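Local coordinates for 2-oxoglutarate (2OG) and Fe(II)-dependent oxygenase superfamily protein (Arabidopsis thaliana, PDB 6KWA) that probably catalyses the irreversible, 2-oxoglutarate-dependent oxidation of the auxin indole-3-acetic acid to inactive 2-oxoindole-3-acetic acid, a step in auxin homeostasis, at residues A[45-50]-A[106-111]; A[54-59]-A[69-74]; A[84-89]-A[96-101]. All coordinates share one frame; numbering follows the deposited sequence.

Contact 1. Residues A[45-50]-A[106-111]; sequences KKTVID and ADQREI
Thr47 and Gln108 meet where two helices pack on the flank of the oxygenase core, in a small helix-helix contact of mixed character: an apolar centre with one hydrogen bond at its border. The short helical segments 45-50 and 106-111 run closer to antiparallel than to parallel, at 125°, with axes 10.3 Å apart, a spacing that is spanned by side chains. At the centre the methyl of Thr47 lies alongside the aliphatic part of Gln108, CG2 of Thr47 reaching CG of Gln108 at 3.6 Å, while the two side chains slide past each other in opposite directions. That methyl stands anti to the backbone N (chi1 of Thr47 -61°), which leaves OG1 beside its own helix, where it bonds to the carbonyl O of Glu43 one turn earlier. Ile111 adds to the packing, its CD1 3.7 Å from OG1 of Thr47. Beyond its CG the Gln108 chain is extended, and the Gln108 and Asp50 side chains cross at about a right angle. NE2 of Gln108 donates to OD2 of Asp50 over 2.9 Å, approaching from the anti side but well out of the carboxylate plane, by 35°. Arg54 ties both groups down, as a salt-bridge partner of the same OD2 and a donor to OE1 of Gln108, which also accepts from the backbone N of Ser105. With an alanine in place of Gln108 the amide and CG are gone, and Asp50 would probably keep Arg54 but lose its bond across the helices, with a gap opened beside the Thr47 methyl. The contact thus joins helix 38-51 of the N-terminal region to the start of helix 106-133, beside the double-stranded beta-helix of this 2-oxoglutarate/Fe(II) oxygenase.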
loop_
_atom_site.group_PDB
_atom_site.type_symbol
_atom_site.label_atom_id
_atom_site.label_comp_id
_atom_site.label_asym_id
_atom_site.label_seq_id
_atom_site.Cartn_x
_atom_site.Cartn_y
_atom_site.Cartn_z
ATOM N N LYS A 45 -3.247 -13.410 -5.379
ATOM C CA LYS A 45 -1.846 -13.579 -5.744
ATOM C C LYS A 45 -1.673 -14.516 -6.966
ATOM O O LYS A 45 -0.802 -14.287 -7.812
ATOM C CB LYS A 45 -1.038 -14.102 -4.562
ATOM C CG LYS A 45 0.443 -14.125 -4.846
ATOM C CD LYS A 45 1.231 -14.849 -3.773
ATOM C CE LYS A 45 2.704 -14.932 -4.144
ATOM N NZ LYS A 45 3.424 -15.892 -3.253
ATOM N N LYS A 46 -2.503 -15.553 -7.071
ATOM C CA LYS A 46 -2.423 -16.446 -8.217
ATOM C C LYS A 46 -2.849 -15.694 -9.479
ATOM O O LYS A 46 -2.237 -15.841 -10.537
ATOM C CB LYS A 46 -3.330 -17.664 -8.027
ATOM C CG LYS A 46 -2.982 -18.602 -6.876
ATOM C CD LYS A 46 -3.968 -19.790 -6.903
ATOM C CE LYS A 46 -3.639 -20.854 -5.871
ATOM N NZ LYS A 46 -4.017 -20.331 -4.519
ATOM N N THR A 47 -3.910 -14.897 -9.363
ATOM C CA THR A 47 -4.380 -14.084 -10.491
ATOM C C THR A 47 -3.236 -13.171 -10.955
ATOM O O THR A 47 -3.029 -13.005 -12.146
ATOM C CB THR A 47 -5.614 -13.250 -10.112
ATOM O OG1 THR A 47 -6.677 -14.123 -9.747
ATOM C CG2 THR A 47 -6.096 -12.354 -11.251
ATOM N N VAL A 48 -2.508 -12.596 -9.994
ATOM C CA VAL A 48 -1.405 -11.681 -10.272
ATOM C C VAL A 48 -0.267 -12.345 -11.044
ATOM O O VAL A 48 0.263 -11.787 -12.004
ATOM C CB VAL A 48 -0.812 -11.093 -8.969
ATOM C CG1 VAL A 48 0.583 -10.503 -9.232
ATOM C CG2 VAL A 48 -1.762 -10.034 -8.360
ATOM N N ILE A 49 0.137 -13.518 -10.579
ATOM C CA ILE A 49 1.137 -14.284 -11.278
ATOM C C ILE A 49 0.642 -14.542 -12.700
ATOM O O ILE A 49 1.394 -14.419 -13.665
ATOM C CB ILE A 49 1.446 -15.586 -10.542
ATOM C CG1 ILE A 49 2.087 -15.261 -9.192
ATOM C CG2 ILE A 49 2.358 -16.461 -11.363
ATOM C CD1 ILE A 49 2.288 -16.478 -8.274
ATOM N N ASP A 50 -0.637 -14.865 -12.832
ATOM C CA ASP A 50 -1.193 -15.136 -14.141
ATOM C C ASP A 50 -1.322 -13.879 -15.022
ATOM O O ASP A 50 -1.068 -13.936 -16.231
ATOM C CB ASP A 50 -2.562 -15.795 -14.023
ATOM C CG ASP A 50 -2.961 -16.502 -15.309
ATOM O OD1 ASP A 50 -2.197 -17.404 -15.717
ATOM O OD2 ASP A 50 -3.986 -16.146 -15.935
ATOM N N ALA A 106 -13.336 -14.830 -16.292
ATOM C CA ALA A 106 -14.510 -14.507 -15.489
ATOM C C ALA A 106 -14.198 -14.589 -13.991
ATOM O O ALA A 106 -14.594 -13.726 -13.221
ATOM C CB ALA A 106 -15.691 -15.445 -15.848
ATOM N N ASP A 107 -13.567 -15.689 -13.596
ATOM C CA ASP A 107 -13.171 -15.942 -12.222
ATOM C C ASP A 107 -12.234 -14.864 -11.728
ATOM O O ASP A 107 -12.366 -14.380 -10.607
ATOM C CB ASP A 107 -12.463 -17.295 -12.100
ATOM C CG ASP A 107 -13.428 -18.459 -11.953
ATOM O OD1 ASP A 107 -14.660 -18.262 -12.095
ATOM O OD2 ASP A 107 -12.939 -19.582 -11.690
ATOM N N GLN A 108 -11.277 -14.514 -12.581
ATOM C CA GLN A 108 -10.264 -13.533 -12.237
ATOM C C GLN A 108 -10.891 -12.172 -12.059
ATOM O O GLN A 108 -10.468 -11.377 -11.210
ATOM C CB GLN A 108 -9.209 -13.467 -13.311
ATOM C CG GLN A 108 -8.157 -14.525 -13.172
ATOM C CD GLN A 108 -7.349 -14.706 -14.429
ATOM O OE1 GLN A 108 -7.578 -14.029 -15.441
ATOM N NE2 GLN A 108 -6.343 -15.558 -14.347
ATOM N N ARG A 109 -11.923 -11.912 -12.845
ATOM C CA ARG A 109 -12.615 -10.646 -12.753
ATOM C C ARG A 109 -13.273 -10.569 -11.402
ATOM O O ARG A 109 -13.185 -9.544 -10.730
ATOM C CB ARG A 109 -13.651 -10.484 -13.864
ATOM C CG ARG A 109 -14.408 -9.166 -13.815
ATOM C CD ARG A 109 -15.352 -9.028 -14.984
ATOM N NE ARG A 109 -14.654 -9.206 -16.256
ATOM C CZ ARG A 109 -14.262 -8.200 -17.028
ATOM N NH1 ARG A 109 -14.487 -6.947 -16.646
ATOM N NH2 ARG A 109 -13.636 -8.439 -18.171
ATOM N N GLU A 110 -13.874 -11.677 -10.975
ATOM C CA GLU A 110 -14.633 -11.663 -9.737
ATOM C C GLU A 110 -13.715 -11.595 -8.507
ATOM O O GLU A 110 -14.050 -10.954 -7.497
ATOM C CB GLU A 110 -15.515 -12.903 -9.662
ATOM C CG GLU A 110 -16.932 -12.660 -10.157
ATOM C CD GLU A 110 -17.883 -13.780 -9.757
ATOM O OE1 GLU A 110 -17.393 -14.812 -9.246
ATOM O OE2 GLU A 110 -19.113 -13.630 -9.952
ATOM N N ILE A 111 -12.557 -12.241 -8.610
ATOM C CA ILE A 111 -11.537 -12.184 -7.572
ATOM C C ILE A 111 -11.066 -10.746 -7.349
ATOM O O ILE A 111 -10.934 -10.279 -6.218
ATOM C CB ILE A 111 -10.356 -13.088 -7.921
ATOM C CG1 ILE A 111 -10.826 -14.551 -7.872
ATOM C CG2 ILE A 111 -9.174 -12.832 -6.970
ATOM C CD1 ILE A 111 -9.830 -15.534 -8.442
#

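Contact 2. Residues A[54-59]-A[69-74]; sequences RPYEVK and SGYRAP
Tyr56, in the first turn of the short helix 56-59, meets Tyr71 of the loop that leads toward strand 81-87, an aromatic edge-to-face pair in the N-terminal region that flanks the double-stranded beta-helix of this oxygenase. Behind the N-cap Pro55, whose carbonyl O receives the backbone N of Lys59, the ring of Tyr56 swings out with CG anti to the backbone N (chi1 -171°), which carries it over to the loop although its CB does not point there. The stack is offset: the edge of Tyr71 is turned to the face of Tyr56, the ring planes stand at 79° and the centroids lie 5.9 Å apart. CE1 of Tyr56 comes within 3.5 Å of OH of Tyr71, and CB of Ala73 sits at the edge of the Tyr56 ring, near its plane, 3.8 Å from OH of Tyr56. One turn on, Lys59 uses its aliphatic chain as a lid on Tyr71. CB of Lys59 lies 3.9 Å from the centroid of the Tyr71 ring and only 8° off the ring normal, a CH-pi contact over the centre of the face. The backbone of the ring's own loop, at N of Ala73, lies over the rim of the opposite face. Farther out the lysine bends at chi3, with CE of Lys59 3.8 Å from OH of Tyr71. Both polar ends have their partner in Glu82: its OE2 forms a salt bridge with NZ of Lys59 and a hydrogen bond with OH of Tyr71, and the lysine also reaches the carbonyl O of Phe52. At the root of the Tyr71 side chain, the carbonyl O of Lys59 stands 3.4 Å from CB of Tyr71.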
loop_
_atom_site.group_PDB
_atom_site.type_symbol
_atom_site.label_atom_id
_atom_site.label_comp_id
_atom_site.label_asym_id
_atom_site.label_seq_id
_atom_site.Cartn_x
_atom_site.Cartn_y
_atom_site.Cartn_z
ATOM N N ARG A 54 0.516 -12.626 -19.146
ATOM C CA ARG A 54 -0.245 -12.223 -20.328
ATOM C C ARG A 54 0.739 -11.752 -21.400
ATOM O O ARG A 54 1.854 -11.320 -21.071
ATOM C CB ARG A 54 -1.233 -11.097 -20.002
ATOM C CG ARG A 54 -2.503 -11.529 -19.281
ATOM C CD ARG A 54 -3.402 -12.400 -20.143
ATOM N NE ARG A 54 -4.751 -12.507 -19.587
ATOM C CZ ARG A 54 -5.099 -13.372 -18.637
ATOM N NH1 ARG A 54 -4.206 -14.214 -18.148
ATOM N NH2 ARG A 54 -6.351 -13.414 -18.191
ATOM N N PRO A 55 0.354 -11.879 -22.683
ATOM C CA PRO A 55 1.201 -11.371 -23.772
ATOM C C PRO A 55 1.590 -9.924 -23.501
ATOM O O PRO A 55 0.800 -9.167 -22.943
ATOM C CB PRO A 55 0.306 -11.494 -25.011
ATOM C CG PRO A 55 -0.596 -12.679 -24.678
ATOM C CD PRO A 55 -0.849 -12.572 -23.183
ATOM N N TYR A 56 2.805 -9.555 -23.874
ATOM C CA TYR A 56 3.279 -8.201 -23.679
ATOM C C TYR A 56 2.338 -7.160 -24.267
ATOM O O TYR A 56 2.087 -6.104 -23.680
ATOM C CB TYR A 56 4.660 -8.068 -24.288
ATOM C CG TYR A 56 5.383 -6.784 -23.987
ATOM C CD1 TYR A 56 6.053 -6.611 -22.777
ATOM C CD2 TYR A 56 5.427 -5.755 -24.921
ATOM C CE1 TYR A 56 6.750 -5.434 -22.500
ATOM C CE2 TYR A 56 6.122 -4.574 -24.655
ATOM C CZ TYR A 56 6.772 -4.422 -23.447
ATOM O OH TYR A 56 7.446 -3.267 -23.190
ATOM N N GLU A 57 1.798 -7.476 -25.427
ATOM C CA GLU A 57 1.034 -6.493 -26.166
ATOM C C GLU A 57 -0.345 -6.327 -25.510
ATOM O O GLU A 57 -0.990 -5.279 -25.630
ATOM C CB GLU A 57 1.000 -6.907 -27.638
ATOM C CG GLU A 57 0.742 -5.764 -28.614
ATOM C CD GLU A 57 1.293 -6.094 -30.019
ATOM O OE1 GLU A 57 2.066 -7.085 -30.137
ATOM O OE2 GLU A 57 1.024 -5.330 -30.980
ATOM N N VAL A 58 -0.747 -7.335 -24.740
ATOM C CA VAL A 58 -1.917 -7.214 -23.883
ATOM C C VAL A 58 -1.598 -6.305 -22.663
ATOM O O VAL A 58 -2.340 -5.358 -22.366
ATOM C CB VAL A 58 -2.392 -8.590 -23.371
ATOM C CG1 VAL A 58 -3.494 -8.418 -22.309
ATOM C CG2 VAL A 58 -2.888 -9.465 -24.531
ATOM N N LYS A 59 -0.471 -6.555 -21.996
ATOM C CA LYS A 59 -0.110 -5.766 -20.812
ATOM C C LYS A 59 0.026 -4.286 -21.114
ATOM O O LYS A 59 -0.407 -3.461 -20.313
ATOM C CB LYS A 59 1.175 -6.287 -20.189
ATOM C CG LYS A 59 0.993 -7.654 -19.551
ATOM C CD LYS A 59 2.207 -8.103 -18.735
ATOM C CE LYS A 59 3.359 -8.640 -19.598
ATOM N NZ LYS A 59 4.381 -9.359 -18.738
ATOM N N SER A 69 -0.007 5.061 -13.287
ATOM C CA SER A 69 -0.974 4.154 -12.685
ATOM C C SER A 69 -1.109 2.865 -13.467
ATOM O O SER A 69 -1.633 1.890 -12.950
ATOM C CB SER A 69 -2.352 4.802 -12.556
ATOM O OG SER A 69 -3.133 4.659 -13.728
ATOM N N GLY A 70 -0.665 2.881 -14.723
ATOM C CA GLY A 70 -0.773 1.730 -15.603
ATOM C C GLY A 70 0.468 0.862 -15.661
ATOM O O GLY A 70 1.253 0.822 -14.722
ATOM N N TYR A 71 0.648 0.178 -16.790
ATOM C CA TYR A 71 1.736 -0.777 -16.946
ATOM C C TYR A 71 3.114 -0.162 -17.003
ATOM O O TYR A 71 3.309 0.871 -17.634
ATOM C CB TYR A 71 1.517 -1.581 -18.226
ATOM C CG TYR A 71 2.585 -2.618 -18.492
ATOM C CD1 TYR A 71 2.871 -3.594 -17.564
ATOM C CD2 TYR A 71 3.292 -2.629 -19.689
ATOM C CE1 TYR A 71 3.826 -4.554 -17.806
ATOM C CE2 TYR A 71 4.251 -3.597 -19.944
ATOM C CZ TYR A 71 4.511 -4.549 -19.002
ATOM O OH TYR A 71 5.462 -5.504 -19.245
ATOM N N ARG A 72 4.081 -0.801 -16.351
ATOM C CA ARG A 72 5.475 -0.429 -16.518
ATOM C C ARG A 72 6.351 -1.658 -16.676
ATOM O O ARG A 72 6.389 -2.517 -15.799
ATOM C CB ARG A 72 5.978 0.409 -15.335
ATOM C CG ARG A 72 5.473 1.830 -15.308
ATOM C CD ARG A 72 5.928 2.593 -16.535
ATOM N NE ARG A 72 5.559 4.000 -16.441
ATOM C CZ ARG A 72 4.356 4.487 -16.726
ATOM N NH1 ARG A 72 3.393 3.681 -17.167
ATOM N NH2 ARG A 72 4.126 5.791 -16.593
ATOM N N ALA A 73 7.099 -1.711 -17.773
ATOM C CA ALA A 73 8.060 -2.775 -17.977
ATOM C C ALA A 73 9.385 -2.406 -17.333
ATOM O O ALA A 73 9.706 -1.219 -17.201
ATOM C CB ALA A 73 8.250 -3.038 -19.483
ATOM N N PRO A 74 10.183 -3.420 -16.966
ATOM C CA PRO A 74 11.524 -3.157 -16.424
ATOM C C PRO A 74 12.379 -2.357 -17.414
ATOM O O PRO A 74 12.289 -2.557 -18.624
ATOM C CB PRO A 74 12.113 -4.557 -16.217
ATOM C CG PRO A 74 10.932 -5.498 -16.190
ATOM C CD PRO A 74 9.883 -4.863 -17.060
#

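Contact 3. Residues A[84-89]-A[96-101]; sequences LGLYDM and NTFCDQ
Leu86 and Phe98 make the closest approach of this buried contact, in which a single phenylalanine of the helical segment 96-101 reaches three successive residues of strand 84-87. CD2 of Leu86 presses on the root of the ring, 3.4 Å from CG of Phe98, and the two side chains cross at about a right angle. At the far end CB of Leu84 lies at the ring edge, near its plane, 4.2 Å from CZ of Phe98. Gly85 contributes backbone between the two leucines, its carbonyl O 3.6 Å from CD1 of Phe98. The ring gets this far because its CG is anti to the backbone N (chi1 178°), extending it from the helix to the strand. Strand 81-87 is an outermost strand of the larger sheet of the double-stranded beta-helix, the jelly-roll core of 2-oxoglutarate oxygenases, and helix 92-101 runs back past it, its segment at 148° to the strand. The sheet neighbour 147-155 fixes the strand: Leu84 and Leu86 form backbone hydrogen bonds with Ile151 and Phe149, and the Leu84 side chain lies about 8 Å from that of Asn152, a 2-oxoglutarate-binding residue, although the cosubstrate is absent from this model. Farther out, Met112 of helix 106-133 packs on Phe98, while ND2 of Asn62 donates both to the carbonyl O of Gly85 and to OE1 of Gln101.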
loop_
_atom_site.group_PDB
_atom_site.type_symbol
_atom_site.label_atom_id
_atom_site.label_comp_id
_atom_site.label_asym_id
_atom_site.label_seq_id
_atom_site.Cartn_x
_atom_site.Cartn_y
_atom_site.Cartn_z
ATOM N N LEU A 84 1.649 -3.552 -12.981
ATOM C CA LEU A 84 0.360 -3.258 -13.572
ATOM C C LEU A 84 -0.490 -2.548 -12.522
ATOM O O LEU A 84 -0.261 -2.694 -11.318
ATOM C CB LEU A 84 -0.360 -4.536 -14.044
ATOM C CG LEU A 84 0.191 -5.371 -15.200
ATOM C CD1 LEU A 84 -0.055 -6.848 -14.982
ATOM C CD2 LEU A 84 -0.527 -4.918 -16.465
ATOM N N GLY A 85 -1.485 -1.788 -12.955
ATOM C CA GLY A 85 -2.358 -1.193 -11.969
ATOM C C GLY A 85 -3.510 -0.394 -12.497
ATOM O O GLY A 85 -3.660 -0.179 -13.704
ATOM N N LEU A 86 -4.335 0.073 -11.570
ATOM C CA LEU A 86 -5.536 0.790 -11.954
ATOM C C LEU A 86 -5.805 1.861 -10.931
ATOM O O LEU A 86 -5.524 1.699 -9.739
ATOM C CB LEU A 86 -6.729 -0.166 -12.106
ATOM C CG LEU A 86 -7.383 -0.853 -10.911
ATOM C CD1 LEU A 86 -8.597 -0.105 -10.443
ATOM C CD2 LEU A 86 -7.747 -2.270 -11.207
ATOM N N TYR A 87 -6.278 2.985 -11.447
ATOM C CA TYR A 87 -6.661 4.126 -10.667
ATOM C C TYR A 87 -8.145 4.040 -10.289
ATOM O O TYR A 87 -8.970 3.528 -11.059
ATOM C CB TYR A 87 -6.358 5.384 -11.474
ATOM C CG TYR A 87 -6.843 6.650 -10.846
ATOM C CD1 TYR A 87 -6.082 7.288 -9.890
ATOM C CD2 TYR A 87 -8.065 7.206 -11.201
ATOM C CE1 TYR A 87 -6.511 8.452 -9.305
ATOM C CE2 TYR A 87 -8.509 8.372 -10.613
ATOM C CZ TYR A 87 -7.725 8.995 -9.669
ATOM O OH TYR A 87 -8.164 10.160 -9.080
ATOM N N ASP A 88 -8.478 4.573 -9.119
ATOM C CA ASP A 88 -9.853 4.621 -8.616
ATOM C C ASP A 88 -10.371 3.217 -8.384
ATOM O O ASP A 88 -11.406 2.825 -8.918
ATOM C CB ASP A 88 -10.743 5.396 -9.590
ATOM C CG ASP A 88 -12.071 5.811 -8.978
ATOM O OD1 ASP A 88 -12.157 5.975 -7.750
ATOM O OD2 ASP A 88 -13.031 6.008 -9.738
ATOM N N MET A 89 -9.663 2.468 -7.538
ATOM C CA MET A 89 -9.968 1.052 -7.365
ATOM C C MET A 89 -11.264 0.856 -6.596
ATOM O O MET A 89 -11.798 -0.260 -6.527
ATOM C CB MET A 89 -8.799 0.326 -6.688
ATOM C CG MET A 89 -8.691 0.469 -5.188
ATOM S SD MET A 89 -7.237 -0.410 -4.543
ATOM C CE MET A 89 -7.877 -2.083 -4.495
ATOM N N ASN A 96 -13.373 -3.123 -13.658
ATOM C CA ASN A 96 -13.740 -3.886 -14.855
ATOM C C ASN A 96 -12.970 -3.470 -16.110
ATOM O O ASN A 96 -12.625 -4.302 -16.948
ATOM C CB ASN A 96 -15.238 -3.779 -15.123
ATOM C CG ASN A 96 -16.018 -4.752 -14.303
ATOM O OD1 ASN A 96 -15.647 -5.927 -14.208
ATOM N ND2 ASN A 96 -17.104 -4.288 -13.695
ATOM N N THR A 97 -12.708 -2.184 -16.235
ATOM C CA THR A 97 -11.914 -1.690 -17.339
ATOM C C THR A 97 -10.547 -2.352 -17.372
ATOM O O THR A 97 -10.079 -2.784 -18.427
ATOM C CB THR A 97 -11.754 -0.192 -17.228
ATOM O OG1 THR A 97 -13.051 0.402 -17.335
ATOM C CG2 THR A 97 -10.801 0.349 -18.314
ATOM N N PHE A 98 -9.919 -2.416 -16.201
ATOM C CA PHE A 98 -8.657 -3.087 -16.015
ATOM C C PHE A 98 -8.777 -4.567 -16.420
ATOM O O PHE A 98 -7.930 -5.102 -17.124
ATOM C CB PHE A 98 -8.222 -2.935 -14.562
ATOM C CG PHE A 98 -6.940 -3.624 -14.224
ATOM C CD1 PHE A 98 -5.722 -3.002 -14.464
ATOM C CD2 PHE A 98 -6.944 -4.877 -13.631
ATOM C CE1 PHE A 98 -4.526 -3.638 -14.144
ATOM C CE2 PHE A 98 -5.749 -5.513 -13.309
ATOM C CZ PHE A 98 -4.545 -4.888 -13.563
ATOM N N CYS A 99 -9.843 -5.225 -15.986
ATOM C CA CYS A 99 -10.047 -6.627 -16.331
ATOM C C CYS A 99 -10.289 -6.828 -17.842
ATOM O O CYS A 99 -9.821 -7.810 -18.430
ATOM C CB CYS A 99 -11.190 -7.204 -15.509
ATOM S SG CYS A 99 -10.737 -7.430 -13.775
ATOM N N ASP A 100 -10.998 -5.890 -18.460
ATOM C CA ASP A 100 -11.156 -5.894 -19.912
ATOM C C ASP A 100 -9.789 -5.842 -20.577
ATOM O O ASP A 100 -9.485 -6.706 -21.403
ATOM C CB ASP A 100 -12.033 -4.729 -20.378
ATOM C CG ASP A 100 -13.461 -4.818 -19.831
ATOM O OD1 ASP A 100 -13.844 -5.907 -19.335
ATOM O OD2 ASP A 100 -14.208 -3.815 -19.915
ATOM N N GLN A 101 -8.968 -4.854 -20.188
ATOM C CA GLN A 101 -7.627 -4.630 -20.749
ATOM C C GLN A 101 -6.716 -5.863 -20.652
ATOM O O GLN A 101 -5.940 -6.141 -21.564
ATOM C CB GLN A 101 -6.925 -3.428 -20.068
ATOM C CG GLN A 101 -7.528 -2.041 -20.378
ATOM C CD GLN A 101 -6.913 -0.895 -19.563
ATOM O OE1 GLN A 101 -6.215 -1.111 -18.576
ATOM N NE2 GLN A 101 -7.189 0.329 -19.971
#

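How the contacts relate
From the N terminus, helix 38-51 comes first and meets the start of helix 106-133 in contact 1, which closes a long loop of chain. Contacts 2 and 3 both form within that loop and follow one another without crossing. Contact 2 joins helix 56-59 to the loop before strand 81-87; contact 3 then folds helix 92-101 back on that strand. The three sites also touch: Arg54 reaches Gln108 between contacts 1 and 2, Arg109 pairs with Asp100 between contacts 1 and 3, and Tyr71 packs on Leu84 between contacts 2 and 3. Together they gather helices 38-51, 56-59 and 92-101 and the start of helix 106-133 near the outermost strand 81-87, which contact 3 engages directly.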